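Local coordinates for 5-formaminoimidazole-4-carboxamide-1-(beta)-D-ribofuranosyl 5'-monophosphate synthetase (Methanocaldococcus jannaschii, PDB 2R7L), which catalyses the ATP- and formate-dependent formylation of AICAR to FAICAR, a folate-free step of purine biosynthesis, at residues G224-L236 and I249-I263. Sequence-based numbering, arbitrary orientation.
With AMZ (aminoimidazole 4-carboxamide ribonucleotide), chain F; ATP (adenosine-5'-triphosphate), chain E.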
loop_
_atom_site.group_PDB
_atom_site.type_symbol
_atom_site.label_atom_id
_atom_site.label_comp_id
_atom_site.label_asym_id
_atom_site.label_seq_id
_atom_site.Cartn_x
_atom_site.Cartn_y
_atom_site.Cartn_z
ATOM N N GLY A 224 -16.272 -12.271 -7.838
ATOM C CA GLY A 224 -15.859 -11.975 -9.204
ATOM C C GLY A 224 -16.543 -12.811 -10.268
ATOM O O GLY A 224 -17.433 -13.619 -9.968
ATOM N N MET A 225 -16.119 -12.618 -11.519
ATOM C CA MET A 225 -16.756 -13.273 -12.661
ATOM C C MET A 225 -15.758 -13.426 -13.788
ATOM O O MET A 225 -14.897 -12.556 -13.988
ATOM C CB MET A 225 -17.920 -12.423 -13.197
ATOM C CG MET A 225 -18.989 -12.058 -12.190
ATOM S SD MET A 225 -20.271 -11.080 -13.010
ATOM C CE MET A 225 -21.381 -10.746 -11.642
ATOM N N ASP A 226 -15.900 -14.510 -14.541
ATOM C CA ASP A 226 -15.126 -14.718 -15.762
ATOM C C ASP A 226 -16.029 -15.265 -16.863
ATOM O O ASP A 226 -17.138 -15.744 -16.604
ATOM C CB ASP A 226 -13.971 -15.703 -15.523
ATOM C CG ASP A 226 -14.458 -17.140 -15.304
ATOM O OD1 ASP A 226 -15.019 -17.408 -14.221
ATOM O OD2 ASP A 226 -14.267 -18.003 -16.202
ATOM N N LYS A 227 -15.552 -15.178 -18.097
ATOM C CA LYS A 227 -16.164 -15.918 -19.188
ATOM C C LYS A 227 -15.149 -16.940 -19.675
ATOM O O LYS A 227 -13.945 -16.676 -19.677
ATOM C CB LYS A 227 -16.643 -14.988 -20.306
ATOM C CG LYS A 227 -15.559 -14.383 -21.162
ATOM C CD LYS A 227 -16.147 -13.808 -22.437
ATOM C CE LYS A 227 -15.062 -13.501 -23.440
ATOM N NZ LYS A 227 -15.597 -13.311 -24.807
ATOM N N ARG A 228 -15.634 -18.117 -20.057
ATOM C CA ARG A 228 -14.759 -19.212 -20.447
ATOM C C ARG A 228 -14.082 -18.924 -21.772
ATOM O O ARG A 228 -14.631 -18.219 -22.620
ATOM C CB ARG A 228 -15.546 -20.516 -20.576
ATOM C CG ARG A 228 -16.315 -20.920 -19.341
ATOM C CD ARG A 228 -15.386 -21.066 -18.157
ATOM N NE ARG A 228 -15.858 -22.082 -17.227
ATOM C CZ ARG A 228 -15.667 -22.043 -15.914
ATOM N NH1 ARG A 228 -15.016 -21.028 -15.362
ATOM N NH2 ARG A 228 -16.136 -23.021 -15.149
ATOM N N TYR A 229 -12.890 -19.493 -21.937
ATOM C CA TYR A 229 -12.128 -19.412 -23.175
ATOM C C TYR A 229 -11.866 -20.863 -23.539
ATOM O O TYR A 229 -11.003 -21.522 -22.944
ATOM C CB TYR A 229 -10.821 -18.656 -22.938
ATOM C CG TYR A 229 -10.179 -18.072 -24.166
ATOM C CD1 TYR A 229 -10.950 -17.581 -25.204
ATOM C CD2 TYR A 229 -8.800 -17.970 -24.271
ATOM C CE1 TYR A 229 -10.377 -17.036 -26.316
ATOM C CE2 TYR A 229 -8.211 -17.410 -25.390
ATOM C CZ TYR A 229 -9.013 -16.950 -26.408
ATOM O OH TYR A 229 -8.465 -16.398 -27.536
ATOM N N GLU A 230 -12.634 -21.363 -24.504
ATOM C CA GLU A 230 -12.691 -22.792 -24.804
ATOM C C GLU A 230 -12.182 -23.125 -26.214
ATOM O O GLU A 230 -12.359 -22.349 -27.145
ATOM C CB GLU A 230 -14.120 -23.301 -24.581
ATOM C CG GLU A 230 -14.522 -23.290 -23.108
ATOM C CD GLU A 230 -16.018 -23.318 -22.876
ATOM O OE1 GLU A 230 -16.784 -22.942 -23.793
ATOM O OE2 GLU A 230 -16.425 -23.708 -21.758
ATOM N N SER A 231 -11.516 -24.270 -26.342
ATOM C CA SER A 231 -10.985 -24.738 -27.620
ATOM C C SER A 231 -11.681 -26.061 -27.994
ATOM O O SER A 231 -11.814 -26.936 -27.151
ATOM C CB SER A 231 -9.477 -24.952 -27.503
ATOM O OG SER A 231 -8.872 -25.144 -28.773
ATOM N N ASN A 232 -12.079 -26.233 -29.255
ATOM C CA ASN A 232 -11.695 -25.338 -30.345
ATOM C C ASN A 232 -12.724 -24.253 -30.624
ATOM O O ASN A 232 -12.496 -23.363 -31.442
ATOM C CB ASN A 232 -11.422 -26.149 -31.621
ATOM C CG ASN A 232 -12.692 -26.728 -32.244
ATOM O OD1 ASN A 232 -13.810 -26.380 -31.860
ATOM N ND2 ASN A 232 -12.517 -27.615 -33.219
ATOM N N ILE A 233 -13.842 -24.301 -29.915
ATOM C CA ILE A 233 -14.978 -23.468 -30.279
ATOM C C ILE A 233 -14.590 -22.004 -30.460
ATOM O O ILE A 233 -14.921 -21.399 -31.476
ATOM C CB ILE A 233 -16.142 -23.611 -29.276
ATOM C CG1 ILE A 233 -17.363 -22.811 -29.758
ATOM C CG2 ILE A 233 -15.711 -23.191 -27.881
ATOM C CD1 ILE A 233 -17.909 -23.280 -31.103
ATOM N N ASP A 234 -13.879 -21.429 -29.489
ATOM C CA ASP A 234 -13.535 -20.003 -29.581
ATOM C C ASP A 234 -12.536 -19.720 -30.710
ATOM O O ASP A 234 -12.440 -18.592 -31.200
ATOM C CB ASP A 234 -13.068 -19.460 -28.227
ATOM C CG ASP A 234 -14.210 -19.340 -27.238
ATOM O OD1 ASP A 234 -15.273 -18.807 -27.635
ATOM O OD2 ASP A 234 -14.061 -19.791 -26.079
ATOM N N GLY A 235 -11.814 -20.748 -31.140
ATOM C CA GLY A 235 -11.012 -20.647 -32.376
ATOM C C GLY A 235 -11.846 -20.830 -33.641
ATOM O O GLY A 235 -11.650 -20.123 -34.638
ATOM N N LEU A 236 -12.788 -21.774 -33.590
ATOM C CA LEU A 236 -13.666 -22.090 -34.722
ATOM C C LEU A 236 -14.482 -20.885 -35.183
ATOM O O LEU A 236 -14.488 -20.535 -36.363
ATOM C CB LEU A 236 -14.617 -23.237 -34.346
ATOM C CG LEU A 236 -15.593 -23.726 -35.425
ATOM C CD1 LEU A 236 -14.842 -24.005 -36.712
ATOM C CD2 LEU A 236 -16.328 -24.978 -34.965
ATOM N N ILE A 249 -15.174 -29.557 -39.838
ATOM C CA ILE A 249 -14.683 -29.390 -38.481
ATOM C C ILE A 249 -15.840 -29.361 -37.492
ATOM O O ILE A 249 -16.839 -28.677 -37.710
ATOM C CB ILE A 249 -13.834 -28.097 -38.366
ATOM C CG1 ILE A 249 -13.190 -27.970 -36.980
ATOM C CG2 ILE A 249 -14.673 -26.869 -38.709
ATOM C CD1 ILE A 249 -12.162 -26.848 -36.894
ATOM N N ASN A 250 -15.712 -30.127 -36.415
ATOM C CA ASN A 250 -16.711 -30.118 -35.359
ATOM C C ASN A 250 -16.226 -29.281 -34.184
ATOM O O ASN A 250 -15.032 -29.281 -33.871
ATOM C CB ASN A 250 -17.002 -31.542 -34.888
ATOM C CG ASN A 250 -17.502 -32.434 -36.007
ATOM O OD1 ASN A 250 -16.862 -33.430 -36.352
ATOM N ND2 ASN A 250 -18.643 -32.076 -36.587
ATOM N N PRO A 251 -17.150 -28.558 -33.535
ATOM C CA PRO A 251 -16.786 -27.797 -32.345
ATOM C C PRO A 251 -16.457 -28.699 -31.162
ATOM O O PRO A 251 -17.042 -29.774 -31.004
ATOM C CB PRO A 251 -18.050 -26.985 -32.041
ATOM C CG PRO A 251 -19.165 -27.777 -32.650
ATOM C CD PRO A 251 -18.571 -28.391 -33.889
ATOM N N SER A 252 -15.507 -28.259 -30.352
ATOM C CA SER A 252 -15.280 -28.853 -29.048
ATOM C C SER A 252 -15.235 -27.730 -28.021
ATOM O O SER A 252 -15.040 -26.565 -28.374
ATOM C CB SER A 252 -13.987 -29.661 -29.033
ATOM O OG SER A 252 -12.952 -28.948 -29.674
ATOM N N TYR A 253 -15.424 -28.082 -26.756
ATOM C CA TYR A 253 -15.583 -27.090 -25.698
ATOM C C TYR A 253 -14.639 -27.369 -24.527
ATOM O O TYR A 253 -15.043 -27.354 -23.369
ATOM C CB TYR A 253 -17.046 -27.055 -25.244
ATOM C CG TYR A 253 -17.993 -26.622 -26.345
ATOM C CD1 TYR A 253 -18.512 -25.332 -26.370
ATOM C CD2 TYR A 253 -18.352 -27.496 -27.372
ATOM C CE1 TYR A 253 -19.369 -24.924 -27.375
ATOM C CE2 TYR A 253 -19.210 -27.091 -28.393
ATOM C CZ TYR A 253 -19.714 -25.807 -28.384
ATOM O OH TYR A 253 -20.562 -25.393 -29.384
ATOM N N VAL A 254 -13.376 -27.625 -24.849
ATOM C CA VAL A 254 -12.363 -27.903 -23.841
ATOM C C VAL A 254 -11.900 -26.609 -23.160
ATOM O O VAL A 254 -11.381 -25.707 -23.826
ATOM C CB VAL A 254 -11.137 -28.574 -24.482
ATOM C CG1 VAL A 254 -10.097 -28.911 -23.419
ATOM C CG2 VAL A 254 -11.553 -29.824 -25.249
ATOM N N ILE A 255 -12.079 -26.516 -21.840
ATOM C CA ILE A 255 -11.656 -25.316 -21.108
ATOM C C ILE A 255 -10.157 -25.095 -21.236
ATOM O O ILE A 255 -9.357 -25.981 -20.915
ATOM C CB ILE A 255 -12.061 -25.334 -19.605
ATOM C CG1 ILE A 255 -11.880 -23.944 -18.994
ATOM C CG2 ILE A 255 -11.251 -26.364 -18.816
ATOM C CD1 ILE A 255 -12.752 -22.878 -19.640
ATOM N N THR A 256 -9.774 -23.916 -21.722
ATOM C CA THR A 256 -8.356 -23.598 -21.852
ATOM C C THR A 256 -7.924 -22.355 -21.066
ATOM O O THR A 256 -6.731 -22.119 -20.884
ATOM C CB THR A 256 -7.923 -23.435 -23.325
ATOM O OG1 THR A 256 -8.485 -22.237 -23.877
ATOM C CG2 THR A 256 -8.357 -24.635 -24.140
ATOM N N GLY A 257 -8.883 -21.564 -20.604
ATOM C CA GLY A 257 -8.550 -20.309 -19.946
ATOM C C GLY A 257 -9.763 -19.460 -19.665
ATOM O O GLY A 257 -10.892 -19.871 -19.939
ATOM N N ASN A 258 -9.528 -18.271 -19.115
ATOM C CA ASN A 258 -10.608 -17.410 -18.670
ATOM C C ASN A 258 -10.319 -15.947 -18.968
ATOM O O ASN A 258 -9.175 -15.515 -18.998
ATOM C CB ASN A 258 -10.877 -17.595 -17.167
ATOM C CG ASN A 258 -10.927 -19.062 -16.751
ATOM O OD1 ASN A 258 -12.004 -19.624 -16.533
ATOM N ND2 ASN A 258 -9.762 -19.683 -16.637
ATOM N N ILE A 259 -11.386 -15.192 -19.176
ATOM C CA ILE A 259 -11.300 -13.787 -19.508
ATOM C C ILE A 259 -12.152 -13.067 -18.467
ATOM O O ILE A 259 -13.220 -13.555 -18.112
ATOM C CB ILE A 259 -11.850 -13.575 -20.926
ATOM C CG1 ILE A 259 -10.968 -14.319 -21.947
ATOM C CG2 ILE A 259 -11.975 -12.106 -21.277
ATOM C CD1 ILE A 259 -11.581 -14.416 -23.337
ATOM N N PRO A 260 -11.656 -11.943 -17.926
ATOM C CA PRO A 260 -12.435 -11.165 -16.961
ATOM C C PRO A 260 -13.623 -10.471 -17.610
ATOM O O PRO A 260 -13.551 -10.067 -18.765
ATOM C CB PRO A 260 -11.436 -10.126 -16.443
ATOM C CG PRO A 260 -10.359 -10.052 -17.481
ATOM C CD PRO A 260 -10.311 -11.379 -18.160
ATOM N N VAL A 261 -14.706 -10.329 -16.851
ATOM C CA VAL A 261 -15.901 -9.660 -17.320
ATOM C C VAL A 261 -16.621 -9.102 -16.100
ATOM O O VAL A 261 -16.448 -9.603 -14.993
ATOM C CB VAL A 261 -16.835 -10.653 -18.084
ATOM C CG1 VAL A 261 -17.436 -11.691 -17.125
ATOM C CG2 VAL A 261 -17.937 -9.903 -18.817
ATOM N N VAL A 262 -17.394 -8.041 -16.296
ATOM C CA VAL A 262 -18.265 -7.532 -15.258
ATOM C C VAL A 262 -19.658 -7.506 -15.844
ATOM O O VAL A 262 -19.820 -7.416 -17.051
ATOM C CB VAL A 262 -17.876 -6.091 -14.778
ATOM C CG1 VAL A 262 -16.528 -6.090 -14.053
ATOM C CG2 VAL A 262 -17.875 -5.106 -15.936
ATOM N N ILE A 263 -20.664 -7.588 -14.989
ATOM C CA ILE A 263 -22.038 -7.608 -15.449
ATOM C C ILE A 263 -22.644 -6.211 -15.362
ATOM O O ILE A 263 -22.150 -5.354 -14.627
ATOM C CB ILE A 263 -22.882 -8.595 -14.619
ATOM C CG1 ILE A 263 -24.082 -9.110 -15.427
ATOM C CG2 ILE A 263 -23.336 -7.944 -13.312
ATOM C CD1 ILE A 263 -24.778 -10.313 -14.789
HETATM O O5 AMZ F . -9.922 -22.385 -15.886
HETATM C C6 AMZ F . -10.970 -23.009 -15.702
HETATM N N2 AMZ F . -12.187 -22.489 -15.834
HETATM C C3A AMZ F . -10.938 -24.478 -15.312
HETATM C C7A AMZ F . -12.019 -25.332 -15.190
HETATM N N3 AMZ F . -13.308 -25.044 -15.381
HETATM N N1 AMZ F . -9.835 -25.167 -15.046
HETATM C C5 AMZ F . -10.216 -26.419 -14.757
HETATM N N AMZ F . -11.547 -26.516 -14.846
HETATM C C1 AMZ F . -12.355 -27.734 -14.589
HETATM C C2 AMZ F . -12.523 -28.608 -15.833
HETATM C C3 AMZ F . -11.508 -29.717 -15.626
HETATM O O2 AMZ F . -12.036 -30.939 -16.141
HETATM O O1 AMZ F . -13.850 -29.147 -15.809
HETATM O O AMZ F . -11.580 -28.482 -13.637
HETATM C C AMZ F . -11.437 -29.826 -14.106
HETATM C C4 AMZ F . -10.056 -30.316 -13.627
HETATM O O3 AMZ F . -9.033 -29.454 -14.117
HETATM P P AMZ F . -7.696 -30.074 -14.689
HETATM O OP1 AMZ F . -6.860 -30.786 -13.687
HETATM O O4 AMZ F . -8.105 -31.071 -15.883
HETATM O OP2 AMZ F . -6.866 -28.864 -15.377
HETATM P PG ATP E . -15.929 -26.852 -17.465
HETATM O O1G ATP E . -15.465 -27.365 -16.120
HETATM O O2G ATP E . -16.601 -25.494 -17.417
HETATM O O3G ATP E . -14.889 -26.987 -18.553
HETATM P PB ATP E . -18.559 -27.923 -17.219
HETATM O O1B ATP E . -18.559 -27.040 -15.996
HETATM O O2B ATP E . -18.979 -29.368 -17.064
HETATM O O3B ATP E . -17.092 -27.897 -17.903
HETATM P PA ATP E . -20.268 -27.924 -19.535
HETATM O O1A ATP E . -21.709 -28.143 -19.156
HETATM O O2A ATP E . -19.401 -29.038 -20.056
HETATM O O3A ATP E . -19.525 -27.194 -18.291
HETATM O "O5'" ATP E . -20.254 -26.751 -20.626
HETATM C "C5'" ATP E . -19.110 -26.573 -21.445
HETATM C "C4'" ATP E . -19.376 -25.391 -22.362
HETATM O "O4'" ATP E . -20.430 -25.699 -23.281
HETATM C "C3'" ATP E . -19.847 -24.159 -21.609
HETATM O "O3'" ATP E . -18.752 -23.372 -21.128
HETATM C "C2'" ATP E . -20.670 -23.427 -22.650
HETATM O "O2'" ATP E . -19.830 -22.613 -23.467
HETATM C "C1'" ATP E . -21.246 -24.546 -23.509
HETATM N N9 ATP E . -22.604 -24.840 -23.012
HETATM C C8 ATP E . -22.889 -25.694 -22.010
HETATM N N7 ATP E . -24.224 -25.737 -21.778
HETATM C C5 ATP E . -24.816 -24.908 -22.658
HETATM C C6 ATP E . -26.205 -24.499 -22.962
HETATM N N6 ATP E . -27.254 -24.993 -22.260
HETATM N N1 ATP E . -26.383 -23.602 -23.952
HETATM C C2 ATP E . -25.344 -23.097 -24.654
HETATM N N3 ATP E . -24.062 -23.432 -24.437
HETATM C C4 ATP E . -23.740 -24.307 -23.461
#
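R228 has CG anti to its carbonyl carbon (chi1 -56°) and bends again at chi2 and chi3, against I255. I255 puts CG1 anti to its N (chi1 -167°), and the turn at chi2 (62°) brings CD1 to 3.5 Å from R228 CD. The guanidinium lies with one face over AMZ N2. Its NE and NH2 make weak hydrogen bonds to ATP O2G. R228 NH1 forms a salt bridge with D226 OD2 at 3.2 Å, on the syn lone pair; NH2 has a second, to D316. D226 OD1 is hydrogen-bonded to H210. A methionine in place of R228 would probably leave D226 and D316 without this salt-bridge partner and the ATP gamma-phosphate without this charge. N258, on the same face, grips the AMZ carboxamide twice: ND2 gives to O5 (2.8 Å) and OD1 accepts from N2 (3.0 Å). E230 OE1 accepts from ATP O2' (3.1 Å) and has a salt bridge to R238 of a neighbouring subunit; the OE2 to O3' distance is doubtfully short. On the other face, I259 CD1 sits over the Y229 ring. A classic beta bulge at T256 and G257 faces Y229, whose O accepts from T256 N and T256 OG1 (2.8 Å). N232 OD1 accepts from S252 N, and N232 ND2 gives to N250 O. This is a bulged antiparallel strand pair of an ATP-grasp fold, bearing residues that bind ATP and AICAR.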